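Local atomic coordinates of transcriptional regulator (NtrC family) (Aquifex aeolicus, PDB entry 3DZD), a protein that probably activates sigma54-dependent transcription as an NtrC-family response regulator, coupling a receiver domain to an AAA+ ATPase that binds ADP in this inactive state. Residues Lys241-Arg244 with Val245-Gly249; Gly281-Arg284 with Glu285-Tyr289. All coordinates share one frame; numbering follows the deposited sequence.

Contact 1. Residues Lys241-Arg244 with Val245-Gly249; sequences KLLR and VLETG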
ATOM      1  N   LYS A 241      -6.746 -11.302  26.542  1.00 51.74           N
ATOM      2  CA  LYS A 241      -6.001 -10.091  26.221  1.00 52.81           C
ATOM      3  C   LYS A 241      -6.735  -9.212  25.210  1.00 52.20           C
ATOM      4  O   LYS A 241      -6.850  -8.005  25.396  1.00 48.65           O
ATOM      5  CB  LYS A 241      -4.612 -10.458  25.697  1.00 51.63           C
ATOM      6  CG  LYS A 241      -3.713 -11.084  26.758  1.00 53.99           C
ATOM      7  CD  LYS A 241      -2.351 -11.447  26.186  1.00 57.07           C
ATOM      8  CE  LYS A 241      -1.674 -10.234  25.562  1.00 65.23           C
ATOM      9  NZ  LYS A 241      -1.623  -9.090  26.517  1.00 77.79           N
ATOM     10  N   LEU A 242      -7.218  -9.830  24.136  1.00 52.71           N
ATOM     11  CA  LEU A 242      -7.982  -9.136  23.111  1.00 50.11           C
ATOM     12  C   LEU A 242      -9.195  -8.456  23.740  1.00 54.13           C
ATOM     13  O   LEU A 242      -9.521  -7.315  23.417  1.00 52.58           O
ATOM     14  CB  LEU A 242      -8.428 -10.131  22.037  1.00 52.15           C
ATOM     15  CG  LEU A 242      -9.245  -9.614  20.849  1.00 55.82           C
ATOM     16  CD1 LEU A 242      -8.479  -8.544  20.088  1.00 47.25           C
ATOM     17  CD2 LEU A 242      -9.634 -10.764  19.904  1.00 50.77           C
ATOM     18  N   LEU A 243      -9.856  -9.165  24.649  1.00 44.50           N
ATOM     19  CA  LEU A 243     -11.012  -8.626  25.341  1.00 51.78           C
ATOM     20  C   LEU A 243     -10.643  -7.320  26.049  1.00 52.63           C
ATOM     21  O   LEU A 243     -11.323  -6.300  25.902  1.00 56.54           O
ATOM     22  CB  LEU A 243     -11.547  -9.638  26.354  1.00 52.65           C
ATOM     23  CG  LEU A 243     -12.725  -9.118  27.175  1.00 65.24           C
ATOM     24  CD1 LEU A 243     -13.931  -8.844  26.275  1.00 59.98           C
ATOM     25  CD2 LEU A 243     -13.078 -10.089  28.278  1.00 65.02           C
ATOM     26  N   ARG A 244      -9.557  -7.360  26.812  1.00 53.13           N
ATOM     27  CA  ARG A 244      -9.110  -6.204  27.574  1.00 57.89           C
ATOM     28  C   ARG A 244      -8.814  -5.002  26.676  1.00 56.61           C
ATOM     29  O   ARG A 244      -8.975  -3.851  27.094  1.00 56.85           O
ATOM     30  CB  ARG A 244      -7.889  -6.563  28.424  1.00 58.27           C
ATOM     31  CG  ARG A 244      -7.412  -5.428  29.303  1.00 75.41           C
ATOM     32  CD  ARG A 244      -6.663  -5.954  30.515  1.00 88.68           C
ATOM     33  NE  ARG A 244      -6.220  -4.879  31.401  1.00101.02           N
ATOM     34  CZ  ARG A 244      -7.043  -4.094  32.093  1.00109.28           C
ATOM     35  NH1 ARG A 244      -8.360  -4.249  31.990  1.00105.47           N
ATOM     36  NH2 ARG A 244      -6.548  -3.144  32.878  1.00109.46           N
ATOM     37  N   VAL A 245      -8.384  -5.278  25.447  1.00 55.78           N
ATOM     38  CA  VAL A 245      -8.159  -4.227  24.454  1.00 52.14           C
ATOM     39  C   VAL A 245      -9.482  -3.625  23.978  1.00 56.10           C
ATOM     40  O   VAL A 245      -9.626  -2.406  23.893  1.00 56.50           O
ATOM     41  CB  VAL A 245      -7.344  -4.747  23.250  1.00 47.96           C
ATOM     42  CG1 VAL A 245      -7.453  -3.794  22.068  1.00 40.43           C
ATOM     43  CG2 VAL A 245      -5.880  -4.954  23.652  1.00 45.11           C
ATOM     44  N   LEU A 246     -10.455  -4.479  23.682  1.00 58.14           N
ATOM     45  CA  LEU A 246     -11.769  -4.002  23.289  1.00 60.79           C
ATOM     46  C   LEU A 246     -12.373  -3.133  24.379  1.00 66.00           C
ATOM     47  O   LEU A 246     -13.067  -2.163  24.090  1.00 69.05           O
ATOM     48  CB  LEU A 246     -12.701  -5.172  22.988  1.00 61.29           C
ATOM     49  CG  LEU A 246     -12.245  -6.114  21.877  1.00 61.66           C
ATOM     50  CD1 LEU A 246     -13.341  -7.104  21.554  1.00 51.04           C
ATOM     51  CD2 LEU A 246     -11.868  -5.315  20.644  1.00 55.45           C
ATOM     52  N   GLU A 247     -12.093  -3.480  25.631  1.00 57.22           N
ATOM     53  CA  GLU A 247     -12.682  -2.787  26.774  1.00 64.84           C
ATOM     54  C   GLU A 247     -11.970  -1.488  27.159  1.00 66.21           C
ATOM     55  O   GLU A 247     -12.611  -0.530  27.595  1.00 61.23           O
ATOM     56  CB  GLU A 247     -12.724  -3.712  27.987  1.00 64.93           C
ATOM     57  CG  GLU A 247     -13.732  -4.830  27.882  1.00 67.08           C
ATOM     58  CD  GLU A 247     -13.589  -5.838  29.006  1.00 72.76           C
ATOM     59  OE1 GLU A 247     -12.746  -5.616  29.901  1.00 70.56           O
ATOM     60  OE2 GLU A 247     -14.316  -6.853  28.991  1.00 78.31           O
ATOM     61  N   THR A 248     -10.647  -1.463  27.019  1.00 64.60           N
ATOM     62  CA  THR A 248      -9.873  -0.297  27.445  1.00 65.69           C
ATOM     63  C   THR A 248      -9.516   0.616  26.279  1.00 60.80           C
ATOM     64  O   THR A 248      -9.301   1.812  26.459  1.00 68.67           O
ATOM     65  CB  THR A 248      -8.576  -0.700  28.185  1.00 59.40           C
ATOM     66  OG1 THR A 248      -7.735  -1.459  27.308  1.00 56.31           O
ATOM     67  CG2 THR A 248      -8.896  -1.530  29.427  1.00 67.95           C
ATOM     68  N   GLY A 249      -9.455   0.048  25.081  1.00 58.54           N
ATOM     69  CA  GLY A 249      -9.058   0.813  23.919  1.00 57.88           C
ATOM     70  C   GLY A 249      -7.575   1.130  23.913  1.00 50.93           C
ATOM     71  O   GLY A 249      -7.117   1.957  23.131  1.00 43.11           O
TER
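Leu-246 N to Leu-242 O (3.0 Å, N-H...O angle 163°) and Glu-247 N to Leu-243 O (2.9 Å) are i to i+4 bonds of the last turns of helix 236-248, which ends where Gly-249 takes a positive phi. At that end Arg-244 O accepts twice from Thr-248: the amide N arrives from one face of the carbonyl plane and OG1, at 2.7 Å, from the other. A chi1 of 62° sets OG1 between the backbone N and the carbonyl carbon of Thr-248, folding the hydroxyl back against the preceding turn. The threonine methyl CG2 then lies over one face of the Arg-244 guanidinium, offset toward the rim and 3.8 Å from NH1. One residue back along the helix, the extended Glu-247 chain leans against Leu-243, its OE2 3.3 Å from Leu-243 CG, a carboxylate beside hydrocarbon. Leu-246 CG packs on the carbonyl oxygen of Leu-242. Leu-243 packs on Asp-286 of helix 285-291, Leu-246 on Leu-287 and Arg-290, and Glu-247 on Arg-290, while Lys-241 and Val-245 turn to Phe-200 of helix 195-200, the lysine as a cation-pi partner. Beyond the helix, Gly-249 bonds through its backbone to Val-262, close to strand 260-261.

Contact 2. Residues Gly281-Arg284 with Glu285-Tyr289; sequences GNFR and EDLYY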
ATOM      1  N   GLY A 281     -16.823 -24.214  26.687  1.00 78.68           N
ATOM      2  CA  GLY A 281     -15.754 -23.485  27.343  1.00 69.82           C
ATOM      3  C   GLY A 281     -14.522 -23.280  26.483  1.00 71.05           C
ATOM      4  O   GLY A 281     -13.414 -23.201  27.003  1.00 70.26           O
ATOM      5  N   ASN A 282     -14.706 -23.191  25.170  1.00 76.51           N
ATOM      6  CA  ASN A 282     -13.583 -22.983  24.258  1.00 70.18           C
ATOM      7  C   ASN A 282     -13.505 -21.559  23.717  1.00 61.57           C
ATOM      8  O   ASN A 282     -12.683 -21.253  22.851  1.00 51.75           O
ATOM      9  CB  ASN A 282     -13.647 -23.972  23.096  1.00 71.84           C
ATOM     10  CG  ASN A 282     -13.706 -25.409  23.560  1.00 79.08           C
ATOM     11  OD1 ASN A 282     -13.274 -25.733  24.668  1.00 85.09           O
ATOM     12  ND2 ASN A 282     -14.241 -26.282  22.716  1.00 75.87           N
ATOM     13  N   PHE A 283     -14.371 -20.693  24.226  1.00 60.72           N
ATOM     14  CA  PHE A 283     -14.410 -19.307  23.784  1.00 55.04           C
ATOM     15  C   PHE A 283     -15.131 -18.440  24.806  1.00 56.17           C
ATOM     16  O   PHE A 283     -16.227 -18.779  25.255  1.00 60.26           O
ATOM     17  CB  PHE A 283     -15.092 -19.197  22.419  1.00 54.70           C
ATOM     18  CG  PHE A 283     -14.768 -17.934  21.687  1.00 46.22           C
ATOM     19  CD1 PHE A 283     -13.662 -17.866  20.852  1.00 46.46           C
ATOM     20  CD2 PHE A 283     -15.553 -16.807  21.846  1.00 45.28           C
ATOM     21  CE1 PHE A 283     -13.353 -16.693  20.175  1.00 44.15           C
ATOM     22  CE2 PHE A 283     -15.248 -15.632  21.174  1.00 46.32           C
ATOM     23  CZ  PHE A 283     -14.151 -15.577  20.338  1.00 40.48           C
ATOM     24  N   ARG A 284     -14.505 -17.324  25.170  1.00 54.23           N
ATOM     25  CA  ARG A 284     -15.063 -16.422  26.171  1.00 59.74           C
ATOM     26  C   ARG A 284     -16.409 -15.874  25.739  1.00 60.42           C
ATOM     27  O   ARG A 284     -16.595 -15.462  24.597  1.00 63.82           O
ATOM     28  CB  ARG A 284     -14.114 -15.257  26.448  1.00 63.43           C
ATOM     29  CG  ARG A 284     -12.684 -15.662  26.752  1.00 59.00           C
ATOM     30  CD  ARG A 284     -11.889 -14.428  27.119  1.00 57.64           C
ATOM     31  NE  ARG A 284     -12.550 -13.691  28.192  1.00 59.49           N
ATOM     32  CZ  ARG A 284     -12.114 -13.664  29.446  1.00 64.66           C
ATOM     33  NH1 ARG A 284     -11.008 -14.324  29.775  1.00 60.21           N
ATOM     34  NH2 ARG A 284     -12.774 -12.974  30.368  1.00 60.83           N
ATOM     35  N   GLU A 285     -17.340 -15.855  26.677  1.00 45.93           N
ATOM     36  CA  GLU A 285     -18.705 -15.437  26.412  1.00 50.34           C
ATOM     37  C   GLU A 285     -18.797 -13.921  26.242  1.00 43.29           C
ATOM     38  O   GLU A 285     -19.518 -13.426  25.371  1.00 42.76           O
ATOM     39  CB  GLU A 285     -19.609 -15.902  27.556  1.00 54.01           C
ATOM     40  CG  GLU A 285     -21.089 -15.674  27.344  1.00 62.93           C
ATOM     41  CD  GLU A 285     -21.903 -15.992  28.588  1.00 70.33           C
ATOM     42  OE1 GLU A 285     -21.316 -16.469  29.583  1.00 77.55           O
ATOM     43  OE2 GLU A 285     -23.130 -15.763  28.571  1.00 55.43           O
ATOM     44  N   ASP A 286     -18.072 -13.188  27.081  1.00 58.37           N
ATOM     45  CA  ASP A 286     -18.127 -11.733  27.058  1.00 58.66           C
ATOM     46  C   ASP A 286     -17.477 -11.192  25.792  1.00 56.76           C
ATOM     47  O   ASP A 286     -17.905 -10.178  25.255  1.00 54.43           O
ATOM     48  CB  ASP A 286     -17.476 -11.135  28.313  1.00 56.84           C
ATOM     49  CG  ASP A 286     -16.073 -11.687  28.584  1.00 63.19           C
ATOM     50  OD1 ASP A 286     -15.543 -12.465  27.760  1.00 62.04           O
ATOM     51  OD2 ASP A 286     -15.497 -11.337  29.637  1.00 63.67           O
ATOM     52  N   LEU A 287     -16.451 -11.890  25.317  1.00 53.88           N
ATOM     53  CA  LEU A 287     -15.736 -11.504  24.115  1.00 51.23           C
ATOM     54  C   LEU A 287     -16.611 -11.741  22.900  1.00 48.81           C
ATOM     55  O   LEU A 287     -16.582 -10.977  21.937  1.00 42.49           O
ATOM     56  CB  LEU A 287     -14.449 -12.323  23.984  1.00 45.53           C
ATOM     57  CG  LEU A 287     -13.761 -12.269  22.621  1.00 41.63           C
ATOM     58  CD1 LEU A 287     -13.158 -10.898  22.399  1.00 40.41           C
ATOM     59  CD2 LEU A 287     -12.695 -13.340  22.505  1.00 40.88           C
ATOM     60  N   TYR A 288     -17.378 -12.825  22.940  1.00 49.41           N
ATOM     61  CA  TYR A 288     -18.247 -13.175  21.837  1.00 44.44           C
ATOM     62  C   TYR A 288     -19.250 -12.062  21.606  1.00 47.54           C
ATOM     63  O   TYR A 288     -19.376 -11.549  20.495  1.00 47.13           O
ATOM     64  CB  TYR A 288     -18.984 -14.485  22.113  1.00 45.66           C
ATOM     65  CG  TYR A 288     -20.135 -14.733  21.169  1.00 46.45           C
ATOM     66  CD1 TYR A 288     -19.915 -15.170  19.875  1.00 41.64           C
ATOM     67  CD2 TYR A 288     -21.443 -14.519  21.571  1.00 51.30           C
ATOM     68  CE1 TYR A 288     -20.965 -15.402  19.010  1.00 40.96           C
ATOM     69  CE2 TYR A 288     -22.505 -14.745  20.710  1.00 49.81           C
ATOM     70  CZ  TYR A 288     -22.259 -15.182  19.430  1.00 44.60           C
ATOM     71  OH  TYR A 288     -23.315 -15.401  18.567  1.00 46.60           O
ATOM     72  N   TYR A 289     -19.964 -11.682  22.661  1.00 46.96           N
ATOM     73  CA  TYR A 289     -20.951 -10.615  22.543  1.00 48.60           C
ATOM     74  C   TYR A 289     -20.320  -9.272  22.160  1.00 48.42           C
ATOM     75  O   TYR A 289     -20.950  -8.465  21.483  1.00 46.02           O
ATOM     76  CB  TYR A 289     -21.820 -10.523  23.802  1.00 55.20           C
ATOM     77  CG  TYR A 289     -22.720 -11.735  23.937  1.00 59.12           C
ATOM     78  CD1 TYR A 289     -23.729 -11.975  23.013  1.00 55.83           C
ATOM     79  CD2 TYR A 289     -22.534 -12.661  24.956  1.00 62.93           C
ATOM     80  CE1 TYR A 289     -24.542 -13.090  23.109  1.00 61.87           C
ATOM     81  CE2 TYR A 289     -23.349 -13.784  25.062  1.00 61.90           C
ATOM     82  CZ  TYR A 289     -24.354 -13.990  24.135  1.00 65.84           C
ATOM     83  OH  TYR A 289     -25.174 -15.096  24.224  1.00 69.09           O
TER
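Asp-286 OD1 is gripped by Arg-284 NE at 3.3 Å and, weakly, by the backbone N of Leu-287 at 2.7 Å. It belongs to a salt bridge at the start of helix 285-291, where Arg-284 holds the N-cap position; Gly-281, three residues earlier, closes helix 274-279 in a Schellman motif. The arginine takes the carboxylate side-on with two nitrogens, one to each oxygen: NH2 reaches Asp-286 OD2 at 3.3 Å, with an almost straight N-H...O angle of 178°. Both oxygens use their syn lone pairs, and the guanidinium and carboxylate planes are only 18° apart, so the paired groups lie nearly flat together. A bend at chi3 (53°) turns the guanidinium back along the first turn to reach the aspartate. The carboxylate sits at the N-terminal end of the helix, where the helix dipole would probably favour its negative charge.

The backbone also joins the loop to the helix: Tyr-288 N donates to Arg-284 O, the first i to i+4 bond from the N-cap. Apart from these polar bonds, the ring of Phe-283 crosses the side chain of Leu-287 at about a right angle. The CA of Tyr-288 lies at the ring edge, in its plane, and Tyr-288 CB is 4.0 Å from Phe-283 CE2. Outside the segments, Gln-239 of helix 236-248 accepts a hydrogen bond from Arg-284 N, while Tyr-288 packs on Leu-274 and Ile-278 of helix 274-279. This short connection therefore joins three helices of the AAA+ ATPase domain. Closest among its apolar pairs is Leu-287 CD2, which approaches Phe-283 CZ obliquely at 3.4 Å.

In the fold
Both contacts are local and partly buried, and lie in the sigma-54 interaction domain, with centres about 13 Å apart. Contact 1 is the end of a helix and contact 2 the beginning of one, so the first relies on carbonyl acceptors in the closing turn, whereas the second combines an N-cap residue with a salt bridge. They meet through Leu-243 and Leu-246: Leu-243 CD2 lies 3.6 Å from Arg-284 NH2, setting hydrocarbon beside the ion pair, and Leu-246 CD1 is 3.9 Å from Leu-287 CD1. Buried Leu-243 thus lies against both salt-bridge partners, and partly exposed Leu-246 against buried Leu-287, while Arg-244, Glu-247 and Thr-248 in contact 1 and Glu-285 in contact 2 are exposed.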